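Side-chain contacts in leucine aminopeptidase 2, chloroplastic (Streptomyces sp. BC16019, PDB 5LHJ), which acts in bottromycin maturation as a manganese-binding aminopeptidase of the M17 family, which presumably removes unsubstituted N-terminal residues from peptides: residues D143-A148 with A188-P193; D352-A357 with L446-F451. All blocks are in the same frame, centred on the assembly; numbering follows the deposited sequence.

Interaction 1. Residues D143-A148 with A188-P193; sequences DEYRSA and AGTLTP
Tyr-145 reaches Thr-190 with the far end of its ring: the phenol OH sits over the branched end of the threonine, close to both the hydroxyl and the methyl. OH and OG1 of Thr-190 share a hydrogen bond of 2.8 Å, in which either oxygen may be the donor. At the phenol the bond is well angled, with CZ-OH of Tyr-145 to OG1 of Thr-190 at 126°, whereas CB-OG1 of Thr-190 to OH of Tyr-145 is tighter, 103°. That lean brings CG2 of Thr-190 to 3.3 Å from OH of Tyr-145, so the methyl lies against the same oxygen. The two side chains approach from opposite directions. In Thr-190 the hydroxyl stands opposite the carbonyl carbon (chi1 -63°), which turns it to the phenol. The bond links two regions of an M17 aminopeptidase: Tyr-145 belongs to the N-terminal, macro-related region, Thr-190 to the catalytic one. Asp-143 to Arg-146 form a type I beta turn, tied by Arg-146 N to Asp-143 O at 3.1 Å; on the other side Leu-191 centres an inverse gamma turn, and Thr-192 caps helix 193-207 through Ala-195 N. A second subunit adjoins this surface patch, where its Thr-336 hydroxyl bonds the carbonyl oxygen of Tyr-145 and its Val-428 packs on the tyrosine side chain.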
loop_
_atom_site.group_PDB
_atom_site.type_symbol
_atom_site.label_atom_id
_atom_site.label_comp_id
_atom_site.label_asym_id
_atom_site.label_seq_id
_atom_site.Cartn_x
_atom_site.Cartn_y
_atom_site.Cartn_z
ATOM N N ASP A 143 1.927 -27.826 24.650
ATOM C CA ASP A 143 3.363 -27.729 24.931
ATOM C C ASP A 143 4.207 -28.766 24.206
ATOM O O ASP A 143 5.401 -28.884 24.493
ATOM C CB ASP A 143 3.588 -27.854 26.451
ATOM C CG ASP A 143 3.111 -26.641 27.215
ATOM O OD1 ASP A 143 3.053 -25.514 26.644
ATOM O OD2 ASP A 143 2.799 -26.811 28.415
ATOM N N GLU A 144 3.612 -29.464 23.238
ATOM C CA GLU A 144 4.271 -30.549 22.485
ATOM C C GLU A 144 5.611 -30.132 21.835
ATOM O O GLU A 144 6.526 -30.959 21.701
ATOM C CB GLU A 144 3.310 -31.062 21.390
ATOM C CG GLU A 144 3.752 -32.298 20.611
ATOM C CD GLU A 144 3.945 -33.541 21.470
ATOM O OE1 GLU A 144 3.292 -33.673 22.532
ATOM O OE2 GLU A 144 4.755 -34.409 21.067
ATOM N N TYR A 145 5.716 -28.867 21.427
ATOM C CA TYR A 145 6.898 -28.391 20.688
ATOM C C TYR A 145 7.805 -27.461 21.490
ATOM O O TYR A 145 8.670 -26.804 20.905
ATOM C CB TYR A 145 6.480 -27.759 19.355
ATOM C CG TYR A 145 6.000 -28.807 18.396
ATOM C CD1 TYR A 145 6.898 -29.489 17.579
ATOM C CD2 TYR A 145 4.653 -29.175 18.349
ATOM C CE1 TYR A 145 6.468 -30.485 16.716
ATOM C CE2 TYR A 145 4.217 -30.179 17.504
ATOM C CZ TYR A 145 5.121 -30.826 16.688
ATOM O OH TYR A 145 4.679 -31.818 15.847
ATOM N N ARG A 146 7.614 -27.419 22.806
ATOM C CA ARG A 146 8.525 -26.751 23.717
ATOM C C ARG A 146 9.505 -27.771 24.243
ATOM O O ARG A 146 9.120 -28.911 24.504
ATOM C CB ARG A 146 7.779 -26.176 24.908
ATOM C CG ARG A 146 6.818 -25.083 24.550
ATOM C CD ARG A 146 6.273 -24.423 25.801
ATOM N NE ARG A 146 5.342 -23.381 25.393
ATOM C CZ ARG A 146 5.696 -22.186 24.914
ATOM N NH1 ARG A 146 6.980 -21.817 24.820
ATOM N NH2 ARG A 146 4.747 -21.337 24.555
ATOM N N SER A 147 10.758 -27.363 24.425
ATOM C CA SER A 147 11.764 -28.233 25.041
ATOM C C SER A 147 11.788 -27.907 26.535
ATOM O O SER A 147 11.453 -26.793 26.933
ATOM C CB SER A 147 13.138 -28.055 24.379
ATOM O OG SER A 147 13.685 -26.788 24.650
ATOM N N ALA A 148 12.172 -28.884 27.351
ATOM C CA ALA A 148 12.146 -28.766 28.828
ATOM C C ALA A 148 10.726 -28.758 29.421
ATOM O O ALA A 148 9.892 -27.904 29.102
ATOM C CB ALA A 148 12.942 -27.544 29.303
ATOM N N ALA A 188 1.955 -27.202 10.431
ATOM C CA ALA A 188 1.579 -27.810 9.147
ATOM C C ALA A 188 2.596 -28.832 8.636
ATOM O O ALA A 188 2.222 -29.745 7.903
ATOM C CB ALA A 188 1.324 -26.751 8.077
ATOM N N GLY A 189 3.863 -28.693 9.028
ATOM C CA GLY A 189 4.890 -29.669 8.666
ATOM C C GLY A 189 4.722 -31.042 9.305
ATOM O O GLY A 189 5.209 -32.050 8.758
ATOM N N THR A 190 4.068 -31.082 10.465
ATOM C CA THR A 190 3.698 -32.334 11.125
ATOM C C THR A 190 2.350 -32.819 10.604
ATOM O O THR A 190 2.232 -33.978 10.183
ATOM C CB THR A 190 3.669 -32.178 12.654
ATOM O OG1 THR A 190 4.981 -31.852 13.113
ATOM C CG2 THR A 190 3.210 -33.463 13.339
ATOM N N LEU A 191 1.352 -31.935 10.607
ATOM C CA LEU A 191 -0.002 -32.284 10.152
ATOM C C LEU A 191 -0.201 -31.954 8.681
ATOM O O LEU A 191 -0.946 -31.038 8.316
ATOM C CB LEU A 191 -1.071 -31.621 11.031
ATOM C CG LEU A 191 -2.472 -32.231 10.890
ATOM C CD1 LEU A 191 -2.540 -33.573 11.607
ATOM C CD2 LEU A 191 -3.530 -31.292 11.447
ATOM N N THR A 192 0.468 -32.734 7.843
ATOM C CA THR A 192 0.308 -32.685 6.387
ATOM C C THR A 192 -0.988 -33.418 6.024
ATOM O O THR A 192 -1.544 -34.137 6.869
ATOM C CB THR A 192 1.478 -33.392 5.698
ATOM O OG1 THR A 192 1.517 -34.761 6.135
ATOM C CG2 THR A 192 2.794 -32.709 6.040
ATOM N N PRO A 193 -1.456 -33.290 4.770
ATOM C CA PRO A 193 -2.654 -34.069 4.425
ATOM C C PRO A 193 -2.503 -35.590 4.635
ATOM O O PRO A 193 -3.395 -36.184 5.241
ATOM C CB PRO A 193 -2.940 -33.674 2.970
ATOM C CG PRO A 193 -2.316 -32.302 2.841
ATOM C CD PRO A 193 -1.076 -32.358 3.687
#

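Interaction 2. Residues D352-A357 with L446-F451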
loop_
_atom_site.group_PDB
_atom_site.type_symbol
_atom_site.label_atom_id
_atom_site.label_comp_id
_atom_site.label_asym_id
_atom_site.label_seq_id
_atom_site.Cartn_x
_atom_site.Cartn_y
_atom_site.Cartn_z
ATOM N N ASP A 352 -17.163 -30.366 -4.866
ATOM C CA ASP A 352 -17.373 -31.756 -5.311
ATOM C C ASP A 352 -17.733 -32.667 -4.149
ATOM O O ASP A 352 -18.479 -33.628 -4.316
ATOM C CB ASP A 352 -16.131 -32.287 -6.021
ATOM C CG ASP A 352 -15.664 -31.354 -7.096
ATOM O OD1 ASP A 352 -16.200 -31.455 -8.214
ATOM O OD2 ASP A 352 -14.813 -30.460 -6.829
ATOM N N VAL A 353 -17.231 -32.349 -2.957
ATOM C CA VAL A 353 -17.568 -33.147 -1.776
ATOM C C VAL A 353 -19.052 -32.969 -1.416
ATOM O O VAL A 353 -19.715 -33.927 -1.037
ATOM C CB VAL A 353 -16.650 -32.817 -0.581
ATOM C CG1 VAL A 353 -17.034 -33.641 0.642
ATOM C CG2 VAL A 353 -15.193 -33.047 -0.971
ATOM N N LEU A 354 -19.586 -31.756 -1.562
ATOM C CA LEU A 354 -21.027 -31.535 -1.357
ATOM C C LEU A 354 -21.886 -32.295 -2.370
ATOM O O LEU A 354 -22.956 -32.808 -2.018
ATOM C CB LEU A 354 -21.359 -30.038 -1.390
ATOM C CG LEU A 354 -20.889 -29.241 -0.176
ATOM C CD1 LEU A 354 -20.978 -27.748 -0.459
ATOM C CD2 LEU A 354 -21.696 -29.594 1.066
ATOM N N VAL A 355 -21.405 -32.400 -3.610
ATOM C CA VAL A 355 -22.096 -33.213 -4.632
ATOM C C VAL A 355 -22.124 -34.669 -4.144
ATOM O O VAL A 355 -23.182 -35.293 -4.080
ATOM C CB VAL A 355 -21.433 -33.119 -6.030
ATOM C CG1 VAL A 355 -22.109 -34.060 -7.026
ATOM C CG2 VAL A 355 -21.467 -31.682 -6.568
ATOM N N ARG A 356 -20.960 -35.188 -3.780
ATOM C CA ARG A 356 -20.842 -36.567 -3.330
ATOM C C ARG A 356 -21.697 -36.820 -2.079
ATOM O O ARG A 356 -22.395 -37.845 -1.989
ATOM C CB ARG A 356 -19.375 -36.922 -3.064
ATOM C CG ARG A 356 -19.143 -38.383 -2.681
ATOM C CD ARG A 356 -17.691 -38.689 -2.371
ATOM N NE ARG A 356 -17.561 -40.001 -1.738
ATOM C CZ ARG A 356 -17.576 -41.174 -2.371
ATOM N NH1 ARG A 356 -17.717 -41.261 -3.697
ATOM N NH2 ARG A 356 -17.455 -42.300 -1.655
ATOM N N ALA A 357 -21.635 -35.909 -1.116
ATOM C CA ALA A 357 -22.346 -36.083 0.156
ATOM C C ALA A 357 -23.871 -36.023 0.040
ATOM O O ALA A 357 -24.561 -36.638 0.854
ATOM C CB ALA A 357 -21.873 -35.072 1.187
ATOM N N LEU A 446 -23.587 -18.946 -1.287
ATOM C CA LEU A 446 -24.353 -19.176 -2.531
ATOM C C LEU A 446 -23.626 -20.124 -3.503
ATOM O O LEU A 446 -24.244 -20.982 -4.137
ATOM C CB LEU A 446 -24.657 -17.841 -3.221
ATOM C CG LEU A 446 -25.585 -16.900 -2.432
ATOM C CD1 LEU A 446 -25.538 -15.485 -2.992
ATOM C CD2 LEU A 446 -27.015 -17.428 -2.420
ATOM N N PHE A 447 -22.311 -19.951 -3.619
ATOM C CA PHE A 447 -21.453 -20.843 -4.402
ATOM C C PHE A 447 -21.629 -22.291 -3.936
ATOM O O PHE A 447 -21.888 -23.192 -4.764
ATOM C CB PHE A 447 -19.986 -20.355 -4.287
ATOM C CG PHE A 447 -18.986 -21.147 -5.070
ATOM C CD1 PHE A 447 -18.588 -22.426 -4.656
ATOM C CD2 PHE A 447 -18.382 -20.601 -6.198
ATOM C CE1 PHE A 447 -17.643 -23.150 -5.372
ATOM C CE2 PHE A 447 -17.423 -21.319 -6.904
ATOM C CZ PHE A 447 -17.062 -22.598 -6.497
ATOM N N LEU A 448 -21.484 -22.525 -2.632
ATOM C CA LEU A 448 -21.626 -23.878 -2.071
ATOM C C LEU A 448 -23.030 -24.439 -2.275
ATOM O O LEU A 448 -23.200 -25.628 -2.556
ATOM C CB LEU A 448 -21.296 -23.890 -0.579
ATOM C CG LEU A 448 -19.865 -23.531 -0.166
ATOM C CD1 LEU A 448 -19.777 -23.530 1.356
ATOM C CD2 LEU A 448 -18.834 -24.474 -0.754
ATOM N N GLN A 449 -24.035 -23.578 -2.129
ATOM C CA GLN A 449 -25.426 -23.993 -2.281
ATOM C C GLN A 449 -25.685 -24.682 -3.629
ATOM O O GLN A 449 -26.465 -25.633 -3.675
ATOM C CB GLN A 449 -26.371 -22.805 -2.109
ATOM C CG GLN A 449 -27.847 -23.188 -2.057
ATOM C CD GLN A 449 -28.750 -21.994 -1.793
ATOM O OE1 GLN A 449 -28.405 -20.855 -2.105
ATOM N NE2 GLN A 449 -29.925 -22.258 -1.221
ATOM N N ASP A 450 -25.022 -24.205 -4.689
ATOM C CA ASP A 450 -25.151 -24.758 -6.059
ATOM C C ASP A 450 -24.865 -26.277 -6.108
ATOM O O ASP A 450 -25.364 -26.987 -6.985
ATOM C CB ASP A 450 -24.122 -24.129 -7.033
ATOM C CG ASP A 450 -24.364 -22.649 -7.380
ATOM O OD1 ASP A 450 -25.427 -22.054 -7.123
ATOM O OD2 ASP A 450 -23.400 -22.070 -7.956
ATOM N N PHE A 451 -24.032 -26.769 -5.198
ATOM C CA PHE A 451 -23.553 -28.152 -5.261
ATOM C C PHE A 451 -24.336 -29.123 -4.384
ATOM O O PHE A 451 -24.056 -30.311 -4.404
ATOM C CB PHE A 451 -22.069 -28.171 -4.918
ATOM C CG PHE A 451 -21.249 -27.398 -5.894
ATOM C CD1 PHE A 451 -20.880 -27.966 -7.105
ATOM C CD2 PHE A 451 -20.891 -26.078 -5.640
ATOM C CE1 PHE A 451 -20.128 -27.244 -8.030
ATOM C CE2 PHE A 451 -20.160 -25.345 -6.566
ATOM C CZ PHE A 451 -19.769 -25.930 -7.756
#
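Leu-354 and Leu-448 meet at about a right angle, the CD1 methyl of Leu-354 laid against the base of the other leucine. That methyl is 3.9 Å from CB of Leu-448 and about equally far from its CD2; it also comes to 3.7 Å from the carbonyl oxygen of Leu-448, so the leucine covers backbone as well as side chain. The next residue, Val-355, meets Phe-451 at a slant. CG2 of Val-355 touches the rim of the phenylalanine ring near the ring plane, 3.8 Å from CD1 of Phe-451, not over a face. CG2 stands opposite the valine's own carbonyl carbon, which puts this branch, rather than CG1, against the ring. The same methyl rests 3.6 Å from the carbonyl oxygen of Phe-451, and that oxygen receives a CA-H...O contact from Val-355 CA at 3.5 Å. Between these two pairs, CB of Leu-354 lies 4.1 Å from CB of Phe-451, closing an apolar seam. The ring of Phe-451 also makes an edge-to-face contact with His-331, which in turn bonds Asp-352. Leu-448 extends to Trp-458 and His-460 of strand 458-462, while Val-353 touches His-310 and Pro-312 of strand 306-316. Helix 345-358 thus packs against helix 440-449 and the residues after it, both helices lying on the central mixed sheet of the alpha/beta catalytic domain.

In the fold
The contacts lie in series along the chain, their centres 33 Å apart and their nearest atoms about 13 Å apart, without touching. Interaction 1 is a surface link between the N-terminal and catalytic parts, beside a second subunit of the six-chain assembly and away from the metal-binding residues. Interaction 2 is buried within the catalytic part, touches no other chain and lies nearer the active site: the side chain of Leu-448 is about 8 Å from that of Lys-261 and about 11 Å from that of Glu-345, which opens helix 345-358. Both residues bind manganese in this enzyme, though this chain is modelled without the metal.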